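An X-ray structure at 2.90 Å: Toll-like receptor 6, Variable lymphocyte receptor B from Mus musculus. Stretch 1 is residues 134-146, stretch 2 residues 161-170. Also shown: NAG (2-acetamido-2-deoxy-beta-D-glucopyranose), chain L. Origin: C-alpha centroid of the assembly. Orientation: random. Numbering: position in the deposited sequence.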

# COMPACT_ATOMS: atom_id res chain seq x y z
N ASP B 134 -19.96 14.62 46.71
CA ASP B 134 -18.97 15.47 47.35
C ASP B 134 -17.82 14.58 47.79
O ASP B 134 -16.69 14.69 47.29
N VAL B 135 -18.11 13.67 48.72
CA VAL B 135 -17.09 12.76 49.23
C VAL B 135 -17.52 11.30 49.06
O VAL B 135 -18.70 10.97 49.16
N LEU B 136 -16.54 10.43 48.79
CA LEU B 136 -16.77 8.99 48.66
C LEU B 136 -17.88 8.45 49.58
O LEU B 136 -17.71 8.42 50.79
N PRO B 137 -19.00 7.97 48.99
CA PRO B 137 -20.23 7.56 49.69
C PRO B 137 -20.15 6.22 50.43
O PRO B 137 -21.19 5.71 50.84
N VAL B 138 -18.95 5.66 50.59
CA VAL B 138 -18.78 4.38 51.26
C VAL B 138 -18.96 4.53 52.77
O VAL B 138 -18.06 5.03 53.45
N CYS B 139 -20.11 4.09 53.28
CA CYS B 139 -20.37 4.15 54.72
C CYS B 139 -19.82 2.90 55.42
O CYS B 139 -19.39 1.96 54.76
N LYS B 140 -19.85 2.89 56.75
CA LYS B 140 -19.28 1.78 57.51
C LYS B 140 -19.99 0.44 57.26
O LYS B 140 -19.39 -0.62 57.41
N GLU B 141 -21.26 0.50 56.87
CA GLU B 141 -22.04 -0.72 56.71
C GLU B 141 -21.63 -1.51 55.47
O GLU B 141 -21.94 -2.70 55.36
N PHE B 142 -20.93 -0.85 54.55
CA PHE B 142 -20.44 -1.49 53.33
C PHE B 142 -19.61 -2.73 53.64
O PHE B 142 -19.24 -3.48 52.75
N GLY B 143 -19.32 -2.94 54.92
CA GLY B 143 -18.57 -4.11 55.32
C GLY B 143 -19.40 -5.37 55.19
O GLY B 143 -18.84 -6.44 55.00
N ASN B 144 -20.73 -5.22 55.29
CA ASN B 144 -21.68 -6.35 55.22
C ASN B 144 -21.80 -6.91 53.81
O ASN B 144 -22.28 -8.03 53.61
N LEU B 145 -21.36 -6.12 52.83
CA LEU B 145 -21.35 -6.52 51.43
C LEU B 145 -20.25 -7.54 51.16
O LEU B 145 -19.41 -7.33 50.28
N THR B 146 -20.26 -8.63 51.90
CA THR B 146 -19.24 -9.66 51.77
C THR B 146 -19.13 -10.21 50.34
O THR B 146 -18.04 -10.55 49.88
N LEU B 161 -8.65 7.54 54.75
CA LEU B 161 -9.40 6.41 55.28
C LEU B 161 -10.76 6.16 54.65
O LEU B 161 -11.52 5.34 55.14
N ASP B 162 -11.08 6.86 53.56
CA ASP B 162 -12.45 6.84 53.04
C ASP B 162 -12.96 5.45 52.65
O ASP B 162 -14.12 5.14 52.88
N LEU B 163 -12.09 4.60 52.11
CA LEU B 163 -12.50 3.26 51.68
C LEU B 163 -12.20 2.16 52.71
O LEU B 163 -12.01 1.00 52.35
N LEU B 164 -12.17 2.53 53.98
CA LEU B 164 -11.81 1.58 55.04
C LEU B 164 -12.86 0.48 55.22
O LEU B 164 -12.52 -0.69 55.39
N PRO B 165 -14.15 0.85 55.18
CA PRO B 165 -15.19 -0.17 55.33
C PRO B 165 -15.13 -1.30 54.29
O PRO B 165 -15.59 -2.41 54.59
N VAL B 166 -14.58 -1.07 53.11
CA VAL B 166 -14.49 -2.16 52.13
C VAL B 166 -13.09 -2.78 51.99
O VAL B 166 -12.81 -3.50 51.02
N ALA B 167 -12.22 -2.53 52.96
CA ALA B 167 -10.84 -3.00 52.91
C ALA B 167 -10.69 -4.50 53.16
O ALA B 167 -9.62 -5.06 52.98
N HIS B 168 -11.77 -5.14 53.59
CA HIS B 168 -11.71 -6.56 53.89
C HIS B 168 -12.57 -7.42 52.97
O HIS B 168 -12.97 -8.52 53.35
N LEU B 169 -12.86 -6.92 51.78
CA LEU B 169 -13.63 -7.69 50.79
C LEU B 169 -12.69 -8.15 49.69
O LEU B 169 -11.67 -7.51 49.44
N HIS B 170 -13.03 -9.24 49.03
CA HIS B 170 -12.18 -9.74 47.96
C HIS B 170 -12.59 -9.13 46.61
O HIS B 170 -13.13 -9.79 45.72

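How does the start of stretch 1 meet its neighbour? Asp 134 stays clear, and Val 135, its CA-to-CB bond sideways, brings CG2 within 3.6 Å of Asp 162 OD2. OD2 is hydrogen-bonded elsewhere in the structure; the apolar Val 135 makes only a van der Waals contact with it. Leu 136 points toward stretch 2 with chi1 at -107°, between wells; its CD2 lies 3.9 Å from Asp 162 CB and its CG 4.2 Å from Leu 163 CD2. Pro 137 points away.

What makes Val 138 central? Buried and directed toward stretch 2 in the t rotamer, it splits its two methyls between neighbours. Val 138 CG2 sits 3.4 Å from CD2 of Leu 163, an m,t side chain whose end comes nearer although its CA-to-CB bond runs sideways. Val 138 CG1 lies 4.0 Å from both Pro 165 CB and Val 166 CG1.

How does the 3-10 segment use its side chains? Lys 140 and Glu 141 point away; Lys 140 CA lies 3.7 Å from Pro 165 CG. Phe 142, chi1 m, starts toward stretch 2, but its ring leads away; its CB approaches Val 166 CG1 at 3.5 Å, and that methyl lies at the ring edge. Gly 143 CA makes a CA-H...O contact with Pro 165 O at 3.5 Å.

What closes the contact? Asn 144 has its CA-to-CB bond pointing away, and its ND2 is bonded covalently to NAG C1 at 1.5 Å; the side chain comes no nearer than 7.7 Å to stretch 2. Leu 169, m,t and pointing toward stretch 1, packs largely against backbone: its CD2 is 3.4 Å from Leu 145 O and 3.8 Å from Thr 146 CA. No hydrogen bond crosses between the stretches; the contact is mostly van der Waals packing.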

# COMPACT_ATOMS: atom_id res chain seq x y z
CB ASP B 134 -19.61 16.16 48.56
CG ASP B 134 -18.97 17.50 48.89
OD1 ASP B 134 -19.48 18.19 49.81
OD2 ASP B 134 -17.98 17.88 48.23
CB VAL B 135 -16.76 13.06 50.71
CG1 VAL B 135 -17.61 12.22 51.65
CG2 VAL B 135 -15.27 12.83 50.96
CB LEU B 136 -15.46 8.26 48.94
CG LEU B 136 -14.68 7.61 47.79
CD1 LEU B 136 -15.15 8.09 46.42
CD2 LEU B 136 -13.17 7.77 47.99
CB PRO B 137 -21.25 7.42 48.56
CG PRO B 137 -20.56 7.86 47.32
CD PRO B 137 -19.11 7.71 47.55
CB VAL B 138 -17.36 3.84 51.01
CG1 VAL B 138 -17.16 2.51 51.75
CG2 VAL B 138 -17.12 3.68 49.53
CB CYS B 139 -21.87 4.25 55.02
SG CYS B 139 -22.80 5.64 54.34
CB LYS B 140 -19.26 2.11 59.01
CG LYS B 140 -20.62 2.05 59.70
CD LYS B 140 -20.44 1.97 61.20
CE LYS B 140 -21.61 2.61 61.93
NZ LYS B 140 -21.40 2.63 63.42
CB GLU B 141 -23.54 -0.42 56.67
CG GLU B 141 -24.15 -0.07 58.02
CD GLU B 141 -24.04 1.41 58.34
OE1 GLU B 141 -23.46 2.14 57.52
OE2 GLU B 141 -24.54 1.83 59.41
CB PHE B 142 -19.60 -0.51 52.50
CG PHE B 142 -20.41 0.48 51.71
CD1 PHE B 142 -20.10 0.73 50.38
CD2 PHE B 142 -21.48 1.15 52.29
CE1 PHE B 142 -20.85 1.64 49.65
CE2 PHE B 142 -22.23 2.06 51.56
CZ PHE B 142 -21.91 2.31 50.24
CB ASN B 144 -23.07 -5.93 55.76
CG ASN B 144 -24.01 -7.13 55.97
OD1 ASN B 144 -23.57 -8.21 56.33
ND2 ASN B 144 -25.33 -6.91 55.75
CB LEU B 145 -21.15 -5.31 50.52
CG LEU B 145 -22.10 -4.12 50.68
CD1 LEU B 145 -22.03 -3.25 49.43
CD2 LEU B 145 -23.52 -4.59 50.91
CB THR B 146 -19.49 -10.82 52.75
OG1 THR B 146 -19.79 -12.02 52.02
CG2 THR B 146 -20.65 -10.50 53.70
CB LEU B 161 -9.56 6.59 56.79
CG LEU B 161 -8.34 6.28 57.63
CD1 LEU B 161 -8.76 6.14 59.08
CD2 LEU B 161 -7.71 5.00 57.14
CB ASP B 162 -12.63 7.84 51.89
CG ASP B 162 -12.86 9.28 52.37
OD1 ASP B 162 -12.93 9.52 53.60
OD2 ASP B 162 -12.96 10.18 51.51
CB LEU B 163 -11.85 2.91 50.34
CG LEU B 163 -12.25 3.82 49.18
CD1 LEU B 163 -11.44 3.53 47.92
CD2 LEU B 163 -13.73 3.66 48.94
CB LEU B 164 -11.55 2.31 56.36
CG LEU B 164 -10.29 1.89 57.13
CD1 LEU B 164 -10.49 1.93 58.64
CD2 LEU B 164 -9.84 0.51 56.68
CB PRO B 165 -16.48 0.63 55.21
CG PRO B 165 -16.09 2.00 55.71
CD PRO B 165 -14.71 2.21 55.22
CB VAL B 166 -15.10 -1.78 50.74
CG1 VAL B 166 -16.58 -1.40 50.88
CG2 VAL B 166 -14.32 -0.65 50.06
CB ALA B 167 -9.99 -2.23 53.88
CB HIS B 168 -12.10 -6.83 55.33
CG HIS B 168 -11.14 -6.25 56.33
ND1 HIS B 168 -10.24 -7.03 57.02
CD2 HIS B 168 -10.96 -4.98 56.75
CE1 HIS B 168 -9.54 -6.25 57.83
NE2 HIS B 168 -9.95 -5.01 57.69
CB LEU B 169 -14.73 -6.84 50.19
CG LEU B 169 -15.56 -6.06 51.21
CD1 LEU B 169 -16.30 -4.92 50.53
CD2 LEU B 169 -16.51 -6.99 51.95
CB HIS B 170 -12.13 -11.27 47.97
CG HIS B 170 -11.44 -11.83 49.18
ND1 HIS B 170 -12.08 -12.02 50.39
CD2 HIS B 170 -10.16 -12.23 49.38
CE1 HIS B 170 -11.23 -12.51 51.27
NE2 HIS B 170 -10.05 -12.65 50.68
C1 NAG L . -26.23 -7.87 56.39
C2 NAG L . -27.68 -7.38 56.57
C3 NAG L . -28.68 -8.42 57.14
C4 NAG L . -28.56 -9.70 56.30
C5 NAG L . -27.11 -10.16 56.16
C6 NAG L . -27.05 -11.27 55.12
C7 NAG L . -28.12 -5.02 56.73
C8 NAG L . -28.77 -3.98 57.60
N2 NAG L . -27.70 -6.14 57.32
O3 NAG L . -30.04 -7.96 57.19
O4 NAG L . -29.33 -10.78 56.84
O5 NAG L . -26.19 -9.14 55.76
O6 NAG L . -25.71 -11.53 54.79
O7 NAG L . -27.99 -4.83 55.52